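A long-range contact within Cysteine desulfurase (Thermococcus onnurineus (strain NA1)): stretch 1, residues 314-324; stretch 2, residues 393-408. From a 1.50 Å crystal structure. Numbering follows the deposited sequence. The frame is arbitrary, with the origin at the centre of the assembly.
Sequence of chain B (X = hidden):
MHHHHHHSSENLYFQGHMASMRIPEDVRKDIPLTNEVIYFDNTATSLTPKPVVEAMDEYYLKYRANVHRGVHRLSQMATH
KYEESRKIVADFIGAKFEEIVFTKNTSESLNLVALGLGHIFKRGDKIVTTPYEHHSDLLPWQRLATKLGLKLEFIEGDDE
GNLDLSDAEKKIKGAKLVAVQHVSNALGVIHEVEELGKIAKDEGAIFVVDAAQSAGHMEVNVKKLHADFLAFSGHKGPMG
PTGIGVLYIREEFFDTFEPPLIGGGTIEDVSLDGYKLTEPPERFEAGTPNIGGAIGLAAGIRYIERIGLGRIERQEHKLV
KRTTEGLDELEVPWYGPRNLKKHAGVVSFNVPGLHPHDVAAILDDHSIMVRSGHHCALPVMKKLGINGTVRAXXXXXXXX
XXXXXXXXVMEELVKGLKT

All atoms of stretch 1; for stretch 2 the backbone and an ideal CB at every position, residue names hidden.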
ATOM      1  N   ARG B 314      19.363  -5.602  23.554  1.00 14.13           N
ATOM      2  CA  ARG B 314      20.514  -5.274  24.444  1.00 15.03           C
ATOM      3  C   ARG B 314      21.216  -3.988  24.052  1.00 13.63           C
ATOM      4  O   ARG B 314      21.507  -3.121  24.913  1.00 15.64           O
ATOM      5  CB  ARG B 314      21.469  -6.428  24.508  1.00 19.16           C
ATOM      6  CG  ARG B 314      20.766  -7.511  25.342  1.00 25.51           C
ATOM      7  CD  ARG B 314      21.657  -8.684  25.787  1.00 30.61           C
ATOM      8  NE  ARG B 314      22.105  -9.580  24.698  1.00 33.86           N
ATOM      9  CZ  ARG B 314      21.376 -10.555  24.167  1.00 33.05           C
ATOM     10  NH1 ARG B 314      20.141 -10.857  24.640  1.00 34.85           N
ATOM     11  NH2 ARG B 314      21.924 -11.279  23.181  1.00 38.60           N
ATOM     12  N   GLN B 315      21.451  -3.793  22.738  1.00 13.28           N
ATOM     13  CA  GLN B 315      22.066  -2.605  22.317  1.00 12.41           C
ATOM     14  C   GLN B 315      21.244  -1.400  22.622  1.00 12.83           C
ATOM     15  O   GLN B 315      21.657  -0.368  23.049  1.00 13.09           O
ATOM     16  CB  GLN B 315      22.437  -2.691  20.809  1.00 13.36           C
ATOM     17  CG  GLN B 315      23.013  -1.431  20.218  1.00 13.99           C
ATOM     18  CD  GLN B 315      24.437  -1.058  20.669  1.00 14.28           C
ATOM     19  OE1 GLN B 315      25.009  -1.780  21.525  1.00 15.94           O
ATOM     20  NE2 GLN B 315      24.920   0.027  20.219  1.00 14.12           N
ATOM     21  N   GLU B 316      19.926  -1.490  22.299  1.00 11.83           N
ATOM     22  CA  GLU B 316      19.013  -0.404  22.568  1.00 13.39           C
ATOM     23  C   GLU B 316      18.949  -0.027  24.053  1.00 11.54           C
ATOM     24  O   GLU B 316      18.890   1.174  24.330  1.00 12.87           O
ATOM     25  CB  GLU B 316      17.607  -0.708  21.952  1.00 15.37           C
ATOM     26  CG  GLU B 316      17.637  -0.651  20.393  1.00 17.66           C
ATOM     27  CD  GLU B 316      16.282  -0.810  19.787  1.00 22.35           C
ATOM     28  OE1 GLU B 316      16.167  -1.202  18.644  1.00 16.27           O
ATOM     29  OE2 GLU B 316      15.305  -0.457  20.406  1.00 25.53           O
ATOM     30  N   HIS B 317      18.967  -1.021  24.914  1.00 13.71           N
ATOM     31  CA  HIS B 317      18.922  -0.739  26.315  1.00 14.79           C
ATOM     32  C   HIS B 317      20.160   0.070  26.743  1.00 13.01           C
ATOM     33  O   HIS B 317      20.041   0.939  27.482  1.00 12.89           O
ATOM     34  CB  HIS B 317      18.866  -2.044  27.072  1.00 14.71           C
ATOM     35  CG  HIS B 317      19.045  -1.852  28.524  1.00 17.18           C
ATOM     36  ND1 HIS B 317      20.189  -2.200  29.191  1.00 24.23           N
ATOM     37  CD2 HIS B 317      18.268  -1.213  29.404  1.00 16.85           C
ATOM     38  CE1 HIS B 317      20.079  -1.821  30.444  1.00 19.40           C
ATOM     39  NE2 HIS B 317      18.930  -1.222  30.600  1.00 21.94           N
ATOM     40  N   LYS B 318      21.316  -0.283  26.225  1.00 12.78           N
ATOM     41  CA  LYS B 318      22.533   0.453  26.561  1.00 12.82           C
ATOM     42  C   LYS B 318      22.398   1.891  26.149  1.00 13.00           C
ATOM     43  O   LYS B 318      22.804   2.768  26.835  1.00 15.33           O
ATOM     44  CB  LYS B 318      23.784  -0.145  25.902  1.00 14.40           C
ATOM     45  CG  LYS B 318      24.219  -1.514  26.356  1.00 17.86           C
ATOM     46  CD  LYS B 318      25.443  -1.986  25.607  1.00 22.00           C
ATOM     47  CE  LYS B 318      25.698  -3.451  25.810  1.00 28.62           C
ATOM     48  NZ  LYS B 318      26.805  -4.031  24.998  1.00 33.87           N
ATOM     49  N   LEU B 319      21.832   2.110  24.971  1.00 11.38           N
ATOM     50  CA  LEU B 319      21.650   3.468  24.532  1.00 11.88           C
ATOM     51  C   LEU B 319      20.694   4.301  25.336  1.00 12.05           C
ATOM     52  O   LEU B 319      20.919   5.400  25.727  1.00 13.39           O
ATOM     53  CB  LEU B 319      21.246   3.473  22.996  1.00 13.44           C
ATOM     54  CG  LEU B 319      22.123   2.722  22.066  1.00 13.34           C
ATOM     55  CD1 LEU B 319      21.436   2.599  20.683  1.00 14.59           C
ATOM     56  CD2 LEU B 319      23.467   3.473  21.905  1.00 16.01           C
ATOM     57  N   VAL B 320      19.531   3.692  25.729  1.00 11.48           N
ATOM     58  CA  VAL B 320      18.569   4.352  26.613  1.00 12.60           C
ATOM     59  C   VAL B 320      19.152   4.644  28.008  1.00 12.16           C
ATOM     60  O   VAL B 320      18.873   5.692  28.541  1.00 13.52           O
ATOM     61  CB  VAL B 320      17.310   3.432  26.699  1.00 13.28           C
ATOM     62  CG1 VAL B 320      16.371   3.942  27.691  1.00 14.90           C
ATOM     63  CG2 VAL B 320      16.625   3.339  25.319  1.00 13.51           C
ATOM     64  N   LYS B 321      19.859   3.679  28.533  1.00 12.60           N
ATOM     65  CA  LYS B 321      20.463   3.812  29.849  1.00 13.18           C
ATOM     66  C   LYS B 321      21.426   5.004  29.877  1.00 15.41           C
ATOM     67  O   LYS B 321      21.323   5.825  30.748  1.00 15.23           O
ATOM     68  CB  LYS B 321      21.149   2.524  30.260  1.00 15.66           C
ATOM     69  CG  LYS B 321      21.589   2.485  31.724  1.00 15.55           C
ATOM     70  CD  LYS B 321      22.271   1.198  32.080  1.00 15.86           C
ATOM     71  CE  LYS B 321      22.556   1.239  33.580  1.00 18.31           C
ATOM     72  NZ  LYS B 321      23.681   2.096  33.974  1.00 19.37           N
ATOM     73  N   ARG B 322      22.310   5.103  28.887  1.00 13.77           N
ATOM     74  CA  ARG B 322      23.219   6.249  28.874  1.00 15.41           C
ATOM     75  C   ARG B 322      22.528   7.571  28.564  1.00 14.91           C
ATOM     76  O   ARG B 322      22.829   8.536  29.149  1.00 14.85           O
ATOM     77  CB  ARG B 322      24.421   5.991  27.982  1.00 17.24           C
ATOM     78  CG  ARG B 322      25.389   7.160  27.913  1.00 16.62           C
ATOM     79  CD  ARG B 322      26.007   7.434  29.280  1.00 18.36           C
ATOM     80  NE  ARG B 322      26.932   8.538  29.127  1.00 18.80           N
ATOM     81  CZ  ARG B 322      26.941   9.621  29.849  1.00 21.48           C
ATOM     82  NH1 ARG B 322      26.129   9.754  30.838  1.00 24.22           N
ATOM     83  NH2 ARG B 322      27.781  10.593  29.567  1.00 19.95           N
ATOM     84  N   THR B 323      21.567   7.576  27.639  1.00 13.36           N
ATOM     85  CA  THR B 323      20.852   8.757  27.343  1.00 14.32           C
ATOM     86  C   THR B 323      20.136   9.345  28.535  1.00 13.83           C
ATOM     87  O   THR B 323      20.231  10.516  28.808  1.00 15.55           O
ATOM     88  CB  THR B 323      19.812   8.590  26.125  1.00 14.33           C
ATOM     89  OG1 THR B 323      20.604   8.134  24.996  1.00 13.81           O
ATOM     90  CG2 THR B 323      19.137   9.800  25.829  1.00 15.99           C
ATOM     91  N   THR B 324      19.330   8.520  29.179  1.00 14.79           N
ATOM     92  CA  THR B 324      18.541   8.995  30.328  1.00 15.63           C
ATOM     93  C   THR B 324      19.409   9.468  31.535  1.00 14.28           C
ATOM     94  O   THR B 324      19.100  10.480  32.065  1.00 16.84           O
ATOM     95  CB  THR B 324      17.524   7.861  30.768  1.00 13.76           C
ATOM     96  OG1 THR B 324      18.201   6.674  31.070  1.00 15.50           O
ATOM     97  CG2 THR B 324      16.425   7.687  29.665  1.00 16.06           C
ATOM     98  N   UNK B 393      15.083   8.241  19.246  1.00 12.40           N
ATOM     99  CA  UNK B 393      14.727   6.848  19.196  1.00 14.33           C
ATOM    100  C   UNK B 393      15.776   6.105  18.402  1.00 12.95           C
ATOM    101  O   UNK B 393      16.334   6.601  17.465  1.00 14.69           O
ATOM    102  CB  UNK B 393      13.335   6.654  18.591  1.00 14.33           C
ATOM    103  N   UNK B 394      16.005   4.891  18.836  1.00 10.96           N
ATOM    104  CA  UNK B 394      17.095   4.082  18.384  1.00 10.53           C
ATOM    105  C   UNK B 394      16.842   2.762  17.687  1.00 11.09           C
ATOM    106  O   UNK B 394      15.783   2.240  17.742  1.00 12.78           O
ATOM    107  CB  UNK B 394      17.972   3.793  19.604  1.00 10.53           C
ATOM    108  N   UNK B 395      17.910   2.268  17.076  1.00  9.65           N
ATOM    109  CA  UNK B 395      17.980   0.949  16.510  1.00  9.77           C
ATOM    110  C   UNK B 395      19.396   0.395  16.808  1.00  9.74           C
ATOM    111  O   UNK B 395      20.204   1.058  17.318  1.00 10.74           O
ATOM    112  CB  UNK B 395      17.676   0.978  15.011  1.00  9.77           C
ATOM    113  N   UNK B 396      19.593  -0.849  16.446  1.00 10.70           N
ATOM    114  CA  UNK B 396      20.822  -1.589  16.693  1.00 11.49           C
ATOM    115  C   UNK B 396      22.074  -0.985  16.099  1.00 13.26           C
ATOM    116  O   UNK B 396      23.132  -1.236  16.566  1.00 13.46           O
ATOM    117  CB  UNK B 396      20.666  -3.013  16.155  1.00 11.49           C
ATOM    118  N   UNK B 397      21.903  -0.193  15.065  1.00 11.72           N
ATOM    119  CA  UNK B 397      23.003   0.489  14.397  1.00 12.09           C
ATOM    120  C   UNK B 397      23.450   1.781  15.064  1.00 12.95           C
ATOM    121  O   UNK B 397      24.421   2.292  14.729  1.00 13.73           O
ATOM    122  CB  UNK B 397      22.603   0.791  12.951  1.00 12.09           C
ATOM    123  N   UNK B 398      22.689   2.294  15.991  1.00 11.73           N
ATOM    124  CA  UNK B 398      23.056   3.417  16.796  1.00 10.29           C
ATOM    125  C   UNK B 398      24.077   2.998  17.870  1.00 10.81           C
ATOM    126  O   UNK B 398      24.167   1.903  18.261  1.00 12.72           O
ATOM    127  CB  UNK B 398      21.809   4.034  17.432  1.00 10.29           C
ATOM    128  N   UNK B 399      25.001   3.937  18.134  1.00 13.26           N
ATOM    129  CA  UNK B 399      26.172   3.664  19.008  1.00 12.77           C
ATOM    130  C   UNK B 399      26.206   4.580  20.244  1.00 12.09           C
ATOM    131  O   UNK B 399      25.692   5.673  20.311  1.00 13.25           O
ATOM    132  CB  UNK B 399      27.468   3.838  18.214  1.00 12.77           C
ATOM    133  N   UNK B 400      26.952   4.006  21.256  1.00 12.96           N
ATOM    134  CA  UNK B 400      27.173   4.849  22.454  1.00 13.41           C
ATOM    135  C   UNK B 400      27.965   6.184  22.178  1.00 14.15           C
ATOM    136  O   UNK B 400      27.746   7.176  22.740  1.00 14.80           O
ATOM    137  CB  UNK B 400      27.933   4.023  23.494  1.00 13.41           C
ATOM    138  N   UNK B 401      28.844   6.098  21.181  1.00 13.97           N
ATOM    139  CA  UNK B 401      29.574   7.279  20.660  1.00 16.32           C
ATOM    140  C   UNK B 401      28.651   8.383  20.207  1.00 14.23           C
ATOM    141  O   UNK B 401      28.797   9.559  20.479  1.00 16.17           O
ATOM    142  CB  UNK B 401      30.475   6.875  19.491  1.00 16.32           C
ATOM    143  N   UNK B 402      27.579   7.934  19.462  1.00 14.12           N
ATOM    144  CA  UNK B 402      26.577   8.842  19.084  1.00 14.48           C
ATOM    145  C   UNK B 402      25.779   9.489  20.233  1.00 12.53           C
ATOM    146  O   UNK B 402      25.452  10.620  20.186  1.00 13.76           O
ATOM    147  CB  UNK B 402      25.623   8.111  18.138  1.00 14.48           C
ATOM    148  N   UNK B 403      25.462   8.654  21.250  1.00 14.52           N
ATOM    149  CA  UNK B 403      24.786   9.162  22.373  1.00 14.70           C
ATOM    150  C   UNK B 403      25.673  10.200  23.090  1.00 13.17           C
ATOM    151  O   UNK B 403      25.178  11.205  23.479  1.00 15.67           O
ATOM    152  CB  UNK B 403      24.386   8.015  23.304  1.00 14.70           C
ATOM    153  N   UNK B 404      26.959   9.929  23.181  1.00 14.21           N
ATOM    154  CA  UNK B 404      27.866  10.885  23.817  1.00 15.20           C
ATOM    155  C   UNK B 404      27.947  12.207  23.022  1.00 16.51           C
ATOM    156  O   UNK B 404      27.984  13.238  23.577  1.00 16.77           O
ATOM    157  CB  UNK B 404      29.259  10.268  23.953  1.00 15.20           C
ATOM    158  N   UNK B 405      27.944  12.120  21.696  1.00 14.75           N
ATOM    159  CA  UNK B 405      27.928  13.312  20.889  1.00 15.31           C
ATOM    160  C   UNK B 405      26.650  14.115  21.166  1.00 14.96           C
ATOM    161  O   UNK B 405      26.683  15.247  21.361  1.00 16.38           O
ATOM    162  CB  UNK B 405      28.039  12.953  19.406  1.00 15.31           C
ATOM    163  N   UNK B 406      25.512  13.424  21.193  1.00 13.69           N
ATOM    164  CA  UNK B 406      24.237  13.998  21.470  1.00 14.43           C
ATOM    165  C   UNK B 406      24.248  14.670  22.842  1.00 13.02           C
ATOM    166  O   UNK B 406      23.800  15.737  22.960  1.00 14.96           O
ATOM    167  CB  UNK B 406      23.146  12.929  21.388  1.00 14.43           C
ATOM    168  N   UNK B 407      24.754  13.972  23.844  1.00 14.67           N
ATOM    169  CA  UNK B 407      24.777  14.537  25.214  1.00 16.23           C
ATOM    170  C   UNK B 407      25.673  15.819  25.302  1.00 16.55           C
ATOM    171  O   UNK B 407      25.320  16.751  25.969  1.00 17.93           O
ATOM    172  CB  UNK B 407      25.286  13.480  26.196  1.00 16.23           C
ATOM    173  N   UNK B 408      26.713  15.796  24.521  1.00 15.48           N
ATOM    174  CA  UNK B 408      27.569  16.980  24.405  1.00 18.00           C
ATOM    175  C   UNK B 408      26.905  18.147  23.766  1.00 18.09           C
ATOM    176  O   UNK B 408      26.991  19.295  24.231  1.00 18.89           O
ATOM    177  CB  UNK B 408      28.832  16.643  23.609  1.00 18.00           C
TER

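Stretch 1 is one continuous helix. Stretch 2 enters as extended chain, turns, and becomes a helix from 400, running alongside the first at 20°.

Position 393 points away from stretch 1. It is S393.

Position 394 points toward the helix. Its ideal CB lies 3.8 Å from L319 CD1, and apolar surface continues along L319 and V320. A large apolar or aromatic side chain would suit. The residue is F394. L319 CB sits over the ring face, 4.0 Å from the centroid, a CH-pi contact. V320 CG2 meets the ring edge, 4.0 Å from F394 CD2.

Position 395 points away, with E316 OE1 4.5 Å from the ideal CB. Many side chains fit, a polar one readily. It is H395; its CD2 comes within 3.6 Å of E316 OE1.

Position 396 points sideways, near the aliphatic part of Q315. A small or medium apolar group would do. V396 places CG2 4.1 Å from Q315 CB.

Position 397 points away. It is Y397.

Position 398 closes a type I turn begun at 395. Its backbone O accepts from Q315 NE2 at 2.8 Å, a bond any residue could make. Its ideal CB is 3.6 Å from L319 CD1. A short side chain able to bond back to the turn is attractive: N398 uses OD1 for H395 N.

Position 399 directly precedes the helix and points away. Serine, threonine, aspartate or asparagine could cap. S399 OG accepts from the backbone N of 402 at 3.0 Å.

Position 400 points sideways, beside L319 and the backbone of K318. An apolar side chain suits. L400 CD2 reaches R322 CB at 3.8 Å.

Positions 401 and 402 make no contact with stretch 1. They are E401 and E402; E402 OE1 accepts from N398 ND2 and S399 N.

Position 403 points toward L319, R322 and T323 at close range, favouring a compact apolar group. V403 places CG2 3.7 Å from L319 CD2 and CG1 3.3 Å from T323 OG1.

Position 404 has the R322 guanidinium within reach of a longer side chain, so an acid suits. E404 forms a salt bridge: R322 NE to E404 OE2 is 2.8 Å, and R322 NH2 to E404 OE1 is 3.0 Å.

Position 405 is out of reach: T405.

Position 406 points toward stretch 1 from a distance, so only a long side chain arrives. F406 CE2 lies 4.0 Å from T323 CG2.

Position 407 faces R322, and an apolar side chain could cover its guanidinium. L407 CD1 does so, 3.7 Å from R322 CZ.

Position 408, out of reach with room for a side chain, is G408.

Stretch 2 (393-408) SFHVYNSLEEVETFLG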
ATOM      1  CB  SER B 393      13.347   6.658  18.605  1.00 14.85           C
ATOM      2  OG  SER B 393      13.281   7.262  17.396  1.00 13.95           O
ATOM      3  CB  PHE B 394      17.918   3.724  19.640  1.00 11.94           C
ATOM      4  CG  PHE B 394      18.263   4.892  20.540  1.00 12.60           C
ATOM      5  CD1 PHE B 394      19.057   5.917  20.116  1.00 13.05           C
ATOM      6  CD2 PHE B 394      17.831   4.900  21.858  1.00 14.26           C
ATOM      7  CE1 PHE B 394      19.372   6.960  20.964  1.00 13.95           C
ATOM      8  CE2 PHE B 394      18.135   5.934  22.696  1.00 13.68           C
ATOM      9  CZ  PHE B 394      18.911   6.963  22.250  1.00 14.26           C
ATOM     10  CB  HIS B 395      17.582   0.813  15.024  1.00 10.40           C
ATOM     11  CG  HIS B 395      16.935  -0.498  14.720  1.00 11.10           C
ATOM     12  ND1 HIS B 395      15.917  -0.676  13.806  1.00 13.32           N
ATOM     13  CD2 HIS B 395      17.167  -1.703  15.255  1.00  8.33           C
ATOM     14  CE1 HIS B 395      15.538  -1.940  13.834  1.00  8.32           C
ATOM     15  NE2 HIS B 395      16.269  -2.567  14.719  1.00 13.52           N
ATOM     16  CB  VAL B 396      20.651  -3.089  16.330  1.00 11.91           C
ATOM     17  CG1 VAL B 396      20.565  -3.296  14.839  1.00 11.86           C
ATOM     18  CG2 VAL B 396      21.754  -3.946  16.944  1.00 12.94           C
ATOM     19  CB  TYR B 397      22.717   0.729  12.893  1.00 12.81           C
ATOM     20  CG  TYR B 397      21.347   1.261  12.570  1.00 12.96           C
ATOM     21  CD1 TYR B 397      21.002   2.540  12.816  1.00 15.28           C
ATOM     22  CD2 TYR B 397      20.422   0.442  12.016  1.00 13.87           C
ATOM     23  CE1 TYR B 397      19.751   3.000  12.514  1.00 14.23           C
ATOM     24  CE2 TYR B 397      19.167   0.875  11.722  1.00 14.46           C
ATOM     25  CZ  TYR B 397      18.850   2.143  11.975  1.00 13.52           C
ATOM     26  OH  TYR B 397      17.570   2.508  11.680  1.00 16.51           O
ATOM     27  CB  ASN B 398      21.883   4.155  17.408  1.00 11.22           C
ATOM     28  CG  ASN B 398      20.978   4.774  16.408  1.00 12.64           C
ATOM     29  OD1 ASN B 398      19.761   4.448  16.417  1.00 13.42           O
ATOM     30  ND2 ASN B 398      21.496   5.656  15.534  1.00 11.15           N
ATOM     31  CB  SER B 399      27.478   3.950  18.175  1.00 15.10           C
ATOM     32  OG  SER B 399      27.668   5.308  17.992  1.00 15.10           O
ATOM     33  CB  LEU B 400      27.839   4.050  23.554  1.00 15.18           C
ATOM     34  CG  LEU B 400      26.889   3.097  24.340  1.00 17.16           C
ATOM     35  CD1 LEU B 400      27.679   2.055  25.137  1.00 21.19           C
ATOM     36  CD2 LEU B 400      25.949   3.946  25.161  1.00 17.58           C
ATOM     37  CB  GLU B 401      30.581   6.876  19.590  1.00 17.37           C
ATOM     38  CG  GLU B 401      31.782   6.096  20.114  1.00 22.74           C
ATOM     39  CD  GLU B 401      31.578   4.572  20.133  1.00 28.73           C
ATOM     40  OE1 GLU B 401      32.616   3.849  20.328  1.00 32.22           O
ATOM     41  OE2 GLU B 401      30.438   4.012  20.002  1.00 22.41           O
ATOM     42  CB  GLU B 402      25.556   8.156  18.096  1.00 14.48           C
ATOM     43  CG  GLU B 402      26.113   7.793  16.721  1.00 14.32           C
ATOM     44  CD  GLU B 402      25.078   7.093  15.821  1.00 17.69           C
ATOM     45  OE1 GLU B 402      24.252   6.308  16.358  1.00 15.37           O
ATOM     46  OE2 GLU B 402      25.139   7.219  14.559  1.00 16.94           O
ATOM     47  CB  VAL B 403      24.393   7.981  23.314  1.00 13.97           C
ATOM     48  CG1 VAL B 403      23.917   8.462  24.685  1.00 16.13           C
ATOM     49  CG2 VAL B 403      23.254   7.141  22.638  1.00 14.50           C
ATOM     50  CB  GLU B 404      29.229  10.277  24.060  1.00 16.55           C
ATOM     51  CG  GLU B 404      29.284   9.054  24.964  1.00 17.76           C
ATOM     52  CD  GLU B 404      29.016   9.330  26.412  1.00 19.31           C
ATOM     53  OE1 GLU B 404      28.888  10.445  26.791  1.00 22.99           O
ATOM     54  OE2 GLU B 404      28.936   8.357  27.123  1.00 25.18           O
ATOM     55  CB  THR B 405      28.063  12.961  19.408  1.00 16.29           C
ATOM     56  OG1 THR B 405      29.271  12.286  19.234  1.00 18.87           O
ATOM     57  CG2 THR B 405      28.002  14.184  18.501  1.00 17.94           C
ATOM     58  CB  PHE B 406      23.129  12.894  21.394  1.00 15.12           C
ATOM     59  CG  PHE B 406      21.857  13.228  22.080  1.00 13.83           C
ATOM     60  CD1 PHE B 406      20.904  13.917  21.447  1.00 14.79           C
ATOM     61  CD2 PHE B 406      21.603  12.800  23.351  1.00 16.70           C
ATOM     62  CE1 PHE B 406      19.725  14.235  22.061  1.00 17.54           C
ATOM     63  CE2 PHE B 406      20.425  13.114  23.973  1.00 16.68           C
ATOM     64  CZ  PHE B 406      19.490  13.841  23.324  1.00 16.64           C
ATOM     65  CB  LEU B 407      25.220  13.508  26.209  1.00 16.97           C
ATOM     66  CG  LEU B 407      24.175  12.359  26.517  1.00 15.59           C
ATOM     67  CD1 LEU B 407      24.793  11.378  27.424  1.00 16.23           C
ATOM     68  CD2 LEU B 407      22.914  12.941  27.106  1.00 16.97           C
TER
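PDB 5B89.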